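Dendroaspis polylepis MT9 (PDB 6R5M) antagonizes the muscarinic type 2 receptor as a three-finger toxin of black mamba venom, reversing agonist-induced relaxation of arteries. Local coordinates at residues 22-25 with 30-33; 37-40 with 46-49. One frame throughout, in Å; residues are numbered along the deposited sequence.

Interactions 1 and 2 follow one another along the chain, and their centres lie about 8 Å apart. Strand 22-27 is the middle strand of the three-stranded antiparallel sheet: interaction 1 pairs it with strand 30-36, whereas interaction 2 ties the loop after that strand to strand 45-50 on its other flank. The joint is direct. A probable hydrogen bond links Lys-24 O with Gln-48 N at 2.9 Å, Tyr-23 CG packs on Pro-39 CD at 3.5 Å, and Met-25 CE reaches Val-47 CG2 at 3.7 Å. Tyr-23 and Met-25 of interaction 1 therefore adjoin Val-47 and Pro-39 of interaction 2, of which Pro-39 lies beside the Cys-38 to Cys-49 disulfide.

Interaction 1 (22-25 with 30-33); sequences CYKM and WIIG
Two first torsions bring Met-25 and Ile-32 together: CG of Met-25 is trans to its backbone N (chi1 -165°), while CG1 of Ile-32 sits between its own N and carbonyl carbon (chi1 60°). The two chains cross at a slant, with Met-25 CG 3.7 Å from Ile-32 CG1 and Met-25 SD 3.8 Å from Ile-32 CD1. The thioether then bends away at chi3, and Met-25 goes on to pack against Arg-45 of strand 45-50.

The backbone bonds define a classic beta bulge in the central hairpin of the three-finger fold, formed by strands 22-27 and 30-36. Two successive residues, Ile-32 and Gly-33, are set against the single Met-25, whose carbonyl oxygen accepts two bonds from the same face of its plane. Ile-32 N gives the shorter one, 2.8 Å to Met-25 O; the one from Gly-33 N to Met-25 O is longer, 3.3 Å, and more bent. In return Met-25 N donates to Gly-33 O at 2.8 Å, nearly straight at 172°. A CA-H...O contact from Lys-24 CA also meets Gly-33 O. Tyr-23 approaches the same glycine through its ring, CE2 lying 3.8 Å from Gly-33 C. On the far side of the strand pair from Met-25, the Lys-24 amine forms a salt bridge with the terminal carboxylate of Tyr-57.

Interaction 2 (37-40 with 46-49); sequences GCPS and QVQC. With PGO (S-1,2-propanediol), chain G.
Covalent bonding dominates: Cys-38 SG and Cys-49 SG are joined at 2.0 Å as a disulfide, with a torsion of 92° about the sulfur-sulfur bond, close to the relaxed right angle. In Cys-38 the sulfur is trans to the backbone N (chi1 -176°), whereas in Cys-49 it lies beside the backbone N and trans to the carbonyl carbon; together these rotamers bring the sulfurs into bonding distance across a gap of 5.8 Å between Cys-38 CA and Cys-49 CA.

Apolar contacts come next. Pro-39 and Val-47 meet at a slant, Pro-39 CD lying 3.9 Å from Val-47 CG1. Both methyls of the valine also lie near the proline carbonyl, with Val-47 CG2 the closer at 3.6 Å from Pro-39 O. Behind this pair, Pro-39 touches Met-25 of strand 22-27.

Polar bonding between 37-40 and 46-49 is absent, but the loop binds a solvent molecule. Ser-40 N donates to O2 of an S-1,2-propanediol, probably from the crystallisation liquor, at 3.1 Å with 155° at the hydrogen. Ser-40 OG adds a weak bond to the same O2 at 3.3 Å.

This disulfide belongs to the cysteine framework of three-finger toxins, joining the loop after strand 30-36 to strand 45-50. With no hydrogen bond between the two segments, their connection rests on the covalent bridge and apolar packing, so the chemistry implies attachment at a fixed point rather than extension of the sheet.

Interaction 1 (22-25 with 30-33)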
loop_
_atom_site.group_PDB
_atom_site.type_symbol
_atom_site.label_atom_id
_atom_site.label_comp_id
_atom_site.label_asym_id
_atom_site.label_seq_id
_atom_site.Cartn_x
_atom_site.Cartn_y
_atom_site.Cartn_z
ATOM N N CYS A 22 -3.767 -1.001 5.368
ATOM C CA CYS A 22 -3.116 -0.372 4.221
ATOM C C CYS A 22 -1.931 -1.268 3.897
ATOM O O CYS A 22 -1.432 -1.979 4.781
ATOM C CB CYS A 22 -2.635 1.039 4.552
ATOM S SG CYS A 22 -3.915 2.182 5.119
ATOM N N TYR A 23 -1.439 -1.199 2.663
ATOM C CA TYR A 23 -0.270 -1.971 2.265
ATOM C C TYR A 23 0.652 -1.209 1.340
ATOM O O TYR A 23 0.230 -0.277 0.652
ATOM C CB TYR A 23 -0.673 -3.313 1.620
ATOM C CG TYR A 23 -1.112 -3.195 0.174
ATOM C CD1 TYR A 23 -2.446 -2.963 -0.154
ATOM C CD2 TYR A 23 -0.194 -3.313 -0.868
ATOM C CE1 TYR A 23 -2.854 -2.855 -1.481
ATOM C CE2 TYR A 23 -0.587 -3.170 -2.196
ATOM C CZ TYR A 23 -1.920 -2.947 -2.498
ATOM O OH TYR A 23 -2.313 -2.822 -3.809
ATOM N N LYS A 24 1.891 -1.666 1.273
ATOM C CA LYS A 24 2.904 -1.202 0.356
ATOM C C LYS A 24 3.576 -2.462 -0.143
ATOM O O LYS A 24 4.130 -3.230 0.655
ATOM C CB LYS A 24 3.893 -0.241 1.032
ATOM C CG LYS A 24 4.893 0.383 0.057
ATOM C CD LYS A 24 5.517 1.662 0.610
ATOM C CE LYS A 24 6.763 1.385 1.399
ATOM N NZ LYS A 24 7.480 2.650 1.696
ATOM N N MET A 25 3.485 -2.696 -1.449
ATOM C CA MET A 25 4.059 -3.868 -2.090
ATOM C C MET A 25 5.252 -3.472 -2.943
ATOM O O MET A 25 5.152 -2.534 -3.746
ATOM C CB MET A 25 2.994 -4.614 -2.907
ATOM C CG MET A 25 3.434 -6.020 -3.307
ATOM S SD MET A 25 2.135 -6.933 -4.153
ATOM C CE MET A 25 1.345 -7.692 -2.766
ATOM N N TRP A 30 11.590 -1.459 -5.530
ATOM C CA TRP A 30 10.667 -0.773 -6.431
ATOM C C TRP A 30 9.218 -1.036 -6.002
ATOM O O TRP A 30 8.795 -2.194 -5.917
ATOM C CB TRP A 30 10.874 -1.226 -7.889
ATOM C CG TRP A 30 12.274 -1.044 -8.389
ATOM C CD1 TRP A 30 13.227 -2.010 -8.510
ATOM C CD2 TRP A 30 12.897 0.190 -8.775
ATOM N NE1 TRP A 30 14.399 -1.464 -8.976
ATOM C CE2 TRP A 30 14.225 -0.113 -9.149
ATOM C CE3 TRP A 30 12.465 1.530 -8.832
ATOM C CZ2 TRP A 30 15.130 0.875 -9.562
ATOM C CZ3 TRP A 30 13.369 2.510 -9.217
ATOM C CH2 TRP A 30 14.686 2.182 -9.568
ATOM N N ILE A 31 8.461 0.041 -5.754
ATOM C CA ILE A 31 7.054 -0.028 -5.360
ATOM C C ILE A 31 6.185 -0.483 -6.540
ATOM O O ILE A 31 6.162 0.164 -7.586
ATOM C CB ILE A 31 6.562 1.296 -4.720
ATOM C CG1 ILE A 31 7.355 1.637 -3.452
ATOM C CG2 ILE A 31 5.065 1.229 -4.408
ATOM C CD1 ILE A 31 7.835 2.973 -3.392
ATOM N N ILE A 32 5.500 -1.621 -6.372
ATOM C CA ILE A 32 4.603 -2.166 -7.395
ATOM C C ILE A 32 3.134 -1.866 -7.053
ATOM O O ILE A 32 2.255 -2.027 -7.906
ATOM C CB ILE A 32 4.860 -3.656 -7.738
ATOM C CG1 ILE A 32 4.702 -4.589 -6.525
ATOM C CG2 ILE A 32 6.206 -3.840 -8.395
ATOM C CD1 ILE A 32 4.588 -6.085 -6.899
ATOM N N GLY A 33 2.892 -1.399 -5.834
ATOM C CA GLY A 33 1.556 -1.038 -5.385
ATOM C C GLY A 33 1.482 -0.508 -3.971
ATOM O O GLY A 33 2.339 -0.797 -3.134
#

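Interaction 2 (37-40 with 46-49)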
loop_
_atom_site.group_PDB
_atom_site.type_symbol
_atom_site.label_atom_id
_atom_site.label_comp_id
_atom_site.label_asym_id
_atom_site.label_seq_id
_atom_site.Cartn_x
_atom_site.Cartn_y
_atom_site.Cartn_z
ATOM N N GLY A 37 -6.313 -2.705 2.213
ATOM C CA GLY A 37 -6.176 -4.099 2.640
ATOM C C GLY A 37 -4.750 -4.588 2.855
ATOM O O GLY A 37 -3.806 -3.792 2.854
ATOM N N CYS A 38 -4.591 -5.906 3.075
ATOM C CA CYS A 38 -3.287 -6.543 3.265
ATOM C C CYS A 38 -3.197 -7.795 2.389
ATOM O O CYS A 38 -3.719 -8.845 2.761
ATOM C CB CYS A 38 -3.000 -6.845 4.736
ATOM S SG CYS A 38 -1.344 -7.536 5.042
ATOM N N PRO A 39 -2.610 -7.689 1.180
ATOM C CA PRO A 39 -2.523 -8.867 0.312
ATOM C C PRO A 39 -1.374 -9.806 0.682
ATOM O O PRO A 39 -0.384 -9.386 1.275
ATOM C CB PRO A 39 -2.337 -8.268 -1.090
ATOM C CG PRO A 39 -2.111 -6.788 -0.899
ATOM C CD PRO A 39 -1.956 -6.526 0.559
ATOM N N SER A 40 -1.516 -11.082 0.339
ATOM C CA SER A 40 -0.475 -12.090 0.559
ATOM C C SER A 40 0.546 -12.033 -0.599
ATOM O O SER A 40 0.148 -11.808 -1.743
ATOM C CB SER A 40 -1.095 -13.485 0.631
ATOM O OG SER A 40 -1.936 -13.744 -0.483
ATOM N N GLN A 46 7.536 -8.276 -1.648
ATOM C CA GLN A 46 7.545 -7.957 -0.217
ATOM C C GLN A 46 6.402 -7.018 0.105
ATOM O O GLN A 46 6.269 -5.985 -0.554
ATOM C CB GLN A 46 8.887 -7.309 0.205
ATOM C CG GLN A 46 10.149 -8.018 -0.264
ATOM C CD GLN A 46 10.638 -9.052 0.712
ATOM O OE1 GLN A 46 11.340 -8.744 1.676
ATOM N NE2 GLN A 46 10.320 -10.312 0.469
ATOM N N VAL A 47 5.575 -7.375 1.109
ATOM C CA VAL A 47 4.429 -6.565 1.553
ATOM C C VAL A 47 4.696 -5.991 2.942
ATOM O O VAL A 47 5.197 -6.686 3.827
ATOM C CB VAL A 47 3.045 -7.298 1.552
ATOM C CG1 VAL A 47 1.881 -6.322 1.351
ATOM C CG2 VAL A 47 2.985 -8.403 0.514
ATOM N N GLN A 48 4.341 -4.728 3.125
ATOM C CA GLN A 48 4.403 -4.027 4.401
ATOM C C GLN A 48 2.966 -3.649 4.707
ATOM O O GLN A 48 2.358 -2.902 3.937
ATOM C CB GLN A 48 5.293 -2.773 4.316
ATOM C CG GLN A 48 6.796 -3.046 4.364
ATOM C CD GLN A 48 7.576 -1.849 3.873
ATOM O OE1 GLN A 48 8.049 -1.816 2.733
ATOM N NE2 GLN A 48 7.708 -0.827 4.704
ATOM N N CYS A 49 2.383 -4.229 5.762
ATOM C CA CYS A 49 1.000 -3.918 6.133
ATOM C C CYS A 49 0.939 -3.140 7.432
ATOM O O CYS A 49 1.753 -3.365 8.321
ATOM C CB CYS A 49 0.141 -5.178 6.198
ATOM S SG CYS A 49 -0.083 -5.994 4.604
HETATM C C1 PGO G . -6.099 -12.392 -1.420
HETATM C C2 PGO G . -5.222 -11.220 -1.031
HETATM C C3 PGO G . -5.832 -9.910 -1.442
HETATM O O1 PGO G . -5.493 -13.636 -1.078
HETATM O O2 PGO G . -3.942 -11.365 -1.636
#